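Local coordinates for bacillaene synthase decarboxylase PksI (Bacillus subtilis, PDB 4Q1K), which catalyses decarboxylation of a 3-methylglutaconyl group tethered to PksL into a 3-methylcrotonyl moiety during synthesis of the antibiotic bacillaene, at residues M248-A251 / T252-E256; I242-E245 / L246-H249. The protein carries 1 engineered substitution. One frame throughout, in Å; residues are numbered along the deposited sequence.

Interaction 1: M248-A251 / T252-E256; sequences MHEA and TFHHE. Engineered in segment 248-251: A251 (natural residue Lys).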
loop_
_atom_site.group_PDB
_atom_site.type_symbol
_atom_site.label_atom_id
_atom_site.label_comp_id
_atom_site.label_asym_id
_atom_site.label_seq_id
_atom_site.Cartn_x
_atom_site.Cartn_y
_atom_site.Cartn_z
ATOM N N MET B 248 -19.531 16.604 -1.863
ATOM C CA MET B 248 -19.954 15.626 -2.872
ATOM C C MET B 248 -21.398 15.175 -2.617
ATOM O O MET B 248 -22.159 14.939 -3.578
ATOM C CB MET B 248 -18.953 14.433 -2.951
ATOM C CG MET B 248 -17.590 14.856 -3.494
ATOM S SD MET B 248 -16.616 13.351 -3.884
ATOM C CE MET B 248 -16.275 12.799 -2.196
ATOM N N HIS B 249 -21.793 15.099 -1.354
ATOM C CA HIS B 249 -23.155 14.701 -1.007
ATOM C C HIS B 249 -24.072 15.832 -1.504
ATOM O O HIS B 249 -25.191 15.580 -1.992
ATOM C CB HIS B 249 -23.316 14.560 0.497
ATOM C CG HIS B 249 -23.004 13.177 1.025
ATOM N ND1 HIS B 249 -22.508 12.160 0.232
ATOM C CD2 HIS B 249 -23.194 12.639 2.240
ATOM C CE1 HIS B 249 -22.341 11.064 0.960
ATOM N NE2 HIS B 249 -22.771 11.319 2.177
ATOM N N GLU B 250 -23.600 17.064 -1.322
ATOM C CA GLU B 250 -24.422 18.243 -1.851
ATOM C C GLU B 250 -24.680 18.105 -3.331
ATOM O O GLU B 250 -25.789 18.354 -3.853
ATOM C CB GLU B 250 -23.652 19.552 -1.544
ATOM C CG GLU B 250 -24.071 20.740 -2.369
ATOM C CD GLU B 250 -25.016 21.573 -1.563
ATOM O OE1 GLU B 250 -24.609 22.682 -1.146
ATOM O OE2 GLU B 250 -26.135 21.083 -1.292
ATOM N N ALA B 251 -23.691 17.631 -4.050
ATOM C CA ALA B 251 -23.829 17.538 -5.467
ATOM C C ALA B 251 -24.523 16.233 -5.962
ATOM O O ALA B 251 -24.905 16.153 -7.115
ATOM C CB ALA B 251 -22.448 17.654 -6.068
ATOM N N THR B 252 -24.611 15.179 -5.130
ATOM C CA THR B 252 -25.121 13.881 -5.610
ATOM C C THR B 252 -26.344 13.321 -4.838
ATOM O O THR B 252 -27.075 12.471 -5.386
ATOM C CB THR B 252 -23.951 12.779 -5.690
ATOM O OG1 THR B 252 -23.447 12.484 -4.375
ATOM C CG2 THR B 252 -22.801 13.327 -6.501
ATOM N N PHE B 253 -26.485 13.641 -3.571
ATOM C CA PHE B 253 -27.445 12.942 -2.733
ATOM C C PHE B 253 -28.896 13.357 -2.989
ATOM O O PHE B 253 -29.801 12.651 -2.699
ATOM C CB PHE B 253 -27.119 13.128 -1.241
ATOM C CG PHE B 253 -27.249 11.887 -0.401
ATOM C CD1 PHE B 253 -26.213 11.486 0.397
ATOM C CD2 PHE B 253 -28.392 11.145 -0.385
ATOM C CE1 PHE B 253 -26.308 10.374 1.176
ATOM C CE2 PHE B 253 -28.491 10.032 0.396
ATOM C CZ PHE B 253 -27.454 9.649 1.195
ATOM N N HIS B 254 -29.098 14.535 -3.502
ATOM C CA HIS B 254 -30.449 15.052 -3.435
ATOM C C HIS B 254 -31.222 14.872 -4.705
ATOM O O HIS B 254 -32.198 15.528 -4.970
ATOM C CB HIS B 254 -30.419 16.473 -2.931
ATOM C CG HIS B 254 -29.658 16.633 -1.641
ATOM N ND1 HIS B 254 -30.019 16.038 -0.522
ATOM C CD2 HIS B 254 -28.531 17.327 -1.355
ATOM C CE1 HIS B 254 -29.166 16.343 0.432
ATOM N NE2 HIS B 254 -28.260 17.136 -0.076
ATOM N N HIS B 255 -30.802 13.925 -5.494
ATOM C CA HIS B 255 -31.429 13.776 -6.762
ATOM C C HIS B 255 -32.545 12.818 -6.632
ATOM O O HIS B 255 -32.457 11.884 -5.885
ATOM C CB HIS B 255 -30.470 13.277 -7.786
ATOM C CG HIS B 255 -29.446 14.263 -8.178
ATOM N ND1 HIS B 255 -29.718 15.288 -8.933
ATOM C CD2 HIS B 255 -28.107 14.316 -7.921
ATOM C CE1 HIS B 255 -28.613 15.980 -9.154
ATOM N NE2 HIS B 255 -27.627 15.381 -8.533
ATOM N N GLU B 256 -33.635 13.040 -7.346
ATOM C CA GLU B 256 -34.762 12.132 -7.208
ATOM C C GLU B 256 -34.359 10.660 -7.428
ATOM O O GLU B 256 -34.933 9.736 -6.826
ATOM C CB GLU B 256 -35.902 12.528 -8.192
ATOM C CG GLU B 256 -37.080 11.554 -8.081
ATOM C CD GLU B 256 -37.909 11.749 -6.796
ATOM O OE1 GLU B 256 -37.912 12.848 -6.222
ATOM O OE2 GLU B 256 -38.580 10.799 -6.351
HETATM O O HOH W 1 -27.571 16.472 -5.145
#

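Interaction 2: I242-E245 / L246-H249; sequences IEQE and LMMH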
loop_
_atom_site.group_PDB
_atom_site.type_symbol
_atom_site.label_atom_id
_atom_site.label_comp_id
_atom_site.label_asym_id
_atom_site.label_seq_id
_atom_site.Cartn_x
_atom_site.Cartn_y
_atom_site.Cartn_z
ATOM N N ILE B 242 -13.844 14.932 5.338
ATOM C CA ILE B 242 -15.267 14.959 5.729
ATOM C C ILE B 242 -15.951 16.163 5.040
ATOM O O ILE B 242 -17.043 16.009 4.473
ATOM C CB ILE B 242 -15.388 15.019 7.269
ATOM C CG1 ILE B 242 -14.930 13.649 7.876
ATOM C CG2 ILE B 242 -16.824 15.249 7.683
ATOM C CD1 ILE B 242 -15.692 12.434 7.324
ATOM N N GLU B 243 -15.259 17.300 5.009
ATOM C CA GLU B 243 -15.851 18.537 4.367
ATOM C C GLU B 243 -15.951 18.225 2.838
ATOM O O GLU B 243 -16.959 18.539 2.220
ATOM C CB GLU B 243 -14.931 19.736 4.506
ATOM C CG GLU B 243 -14.646 20.369 5.867
ATOM C CD GLU B 243 -13.562 21.514 5.798
ATOM O OE1 GLU B 243 -13.399 22.197 4.745
ATOM O OE2 GLU B 243 -12.847 21.742 6.816
ATOM N N GLN B 244 -14.916 17.648 2.211
ATOM C CA GLN B 244 -15.039 17.262 0.799
ATOM C C GLN B 244 -16.189 16.278 0.511
ATOM O O GLN B 244 -16.925 16.418 -0.460
ATOM C CB GLN B 244 -13.699 16.690 0.331
ATOM C CG GLN B 244 -12.687 17.778 0.353
ATOM C CD GLN B 244 -11.294 17.285 0.140
ATOM O OE1 GLN B 244 -10.925 16.122 0.383
ATOM N NE2 GLN B 244 -10.475 18.198 -0.269
ATOM N N GLU B 245 -16.340 15.266 1.364
ATOM C CA GLU B 245 -17.431 14.319 1.163
ATOM C C GLU B 245 -18.807 14.970 1.357
ATOM O O GLU B 245 -19.779 14.597 0.680
ATOM C CB GLU B 245 -17.277 13.220 2.185
ATOM C CG GLU B 245 -16.103 12.297 1.780
ATOM C CD GLU B 245 -15.900 11.151 2.740
ATOM O OE1 GLU B 245 -16.597 11.061 3.721
ATOM O OE2 GLU B 245 -14.980 10.306 2.536
ATOM N N LEU B 246 -18.889 15.913 2.296
ATOM C CA LEU B 246 -20.155 16.667 2.463
ATOM C C LEU B 246 -20.447 17.454 1.173
ATOM O O LEU B 246 -21.584 17.463 0.746
ATOM C CB LEU B 246 -20.105 17.635 3.688
ATOM C CG LEU B 246 -20.268 16.986 5.069
ATOM C CD1 LEU B 246 -20.007 17.981 6.203
ATOM C CD2 LEU B 246 -21.666 16.359 5.181
ATOM N N MET B 247 -19.422 18.044 0.569
ATOM C CA MET B 247 -19.576 18.743 -0.700
ATOM C C MET B 247 -20.098 17.806 -1.788
ATOM O O MET B 247 -20.998 18.167 -2.545
ATOM C CB MET B 247 -18.248 19.367 -1.134
ATOM C CG MET B 247 -17.919 20.675 -0.435
ATOM S SD MET B 247 -16.493 21.510 -1.155
ATOM C CE MET B 247 -15.377 20.129 -1.394
ATOM N N MET B 248 -19.531 16.604 -1.863
ATOM C CA MET B 248 -19.954 15.626 -2.872
ATOM C C MET B 248 -21.398 15.175 -2.617
ATOM O O MET B 248 -22.159 14.939 -3.578
ATOM C CB MET B 248 -18.953 14.433 -2.951
ATOM C CG MET B 248 -17.590 14.856 -3.494
ATOM S SD MET B 248 -16.616 13.351 -3.884
ATOM C CE MET B 248 -16.275 12.799 -2.196
ATOM N N HIS B 249 -21.793 15.099 -1.354
ATOM C CA HIS B 249 -23.155 14.701 -1.007
ATOM C C HIS B 249 -24.072 15.832 -1.504
ATOM O O HIS B 249 -25.191 15.580 -1.992
ATOM C CB HIS B 249 -23.316 14.560 0.497
ATOM C CG HIS B 249 -23.004 13.177 1.025
ATOM N ND1 HIS B 249 -22.508 12.160 0.232
ATOM C CD2 HIS B 249 -23.194 12.639 2.240
ATOM C CE1 HIS B 249 -22.341 11.064 0.960
ATOM N NE2 HIS B 249 -22.771 11.319 2.177
#

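Interaction 1: M248-A251 / T252-E256
T252 meets the carbonyl of M248 with its side chain as helix 220-252 runs out. Its OG1 sits between its own backbone N and carbonyl carbon (chi1 65°) and donates to M248 O at 2.9 Å, coming from above the carbonyl plane; OG1 is also bonded to T156 N. The backbone N of T252 adds weak bonds to the carbonyls of M248 and H249. F253 continues the helical pattern for one more residue, its N donating to H249 O at 2.8 Å with an N-H...O angle of 162°. The two side chains run alongside each other, and the F253 edge stands over the H249 face in an edge-to-face pair, centroids 4.9 Å apart and planes at 89°; F155 stacks on F253. At H254 the chain has left the helix, and a water links its N to E250 O, while its ND1 bonds to Q94 O. H255, N-cap of helix 256-265, reaches back so that NE2 donates to A251 O over 3.2 Å; A251 is an engineered replacement of lysine. This is the C-terminal end of a helix and the turn into the next one, with the active-site histidine H249 of this crotonase-like decarboxylase in the last turn.

Interaction 2: I242-E245 / L246-H249
I242 and L246 open a run of four backbone hydrogen bonds that define this segment as regular alpha-helix, part of the long helix 220-252 in a member of the crotonase family. L246 N donates to I242 O at 2.9 Å, and one residue on, M247 N reaches E243 O at 3.0 Å. The series continues with M248 N to Q244 O, also 3.0 Å, and ends with H249 N to E245 O at 2.9 Å. That final bond is the most bent of the four, at 146°. Through it the backbone of the active-site residue H249 is tied directly to that of E245.

The side chain of E245 makes its polar contacts with another part of the fold. Extended beyond CG, it carries a buried carboxylate whose two oxygens are both engaged: OE1 takes the backbone N of G160, and OE2 is bonded to the hydroxyl of T162, near the start of helix 161-169. E245 thus ties helix 220-252 to the start of helix 161-169 and the loop before it.

Outward from the polar network, two methionines fold back over the preceding turn. M248 lays its CE against E245 CG, 4.0 Å away, crossing the aliphatic stem of the glutamate at a slant; a bend about its CG-SD bond (chi3 -71°) brings the methyl there. M248 and Q244 also pack on H229 of a second subunit, while I242 rests on T101 and Y106. Beside it, L246 CD1 approaches I242 CG2 at 4.4 Å, a loose apolar touch one helical turn apart. M247, on the exposed side, turns in the same manner as M248 (chi3 -43°), and its CE methyl comes to rest 3.6 Å from Q244 CA.

Interactions 1 and 2 illustrate how one helix changes chemistry along its length. Both belong to helix 220-252, share M248 and H249, combine buried with exposed residues and touch a second subunit. Within 242-249 the helix is regular: a backbone bond to the carbonyl four residues back recurs at each residue from L246 to H249, side chains meet through aliphatic contacts, and the buried carboxylate of E245 is satisfied by a neighbouring helix and its preceding loop. Across 248-256 the repeat persists as far as F253 N to H249 O and then ends; side-chain donors, a water and an aromatic pair join it as the chain turns toward helix 256-265. H249 belongs to both.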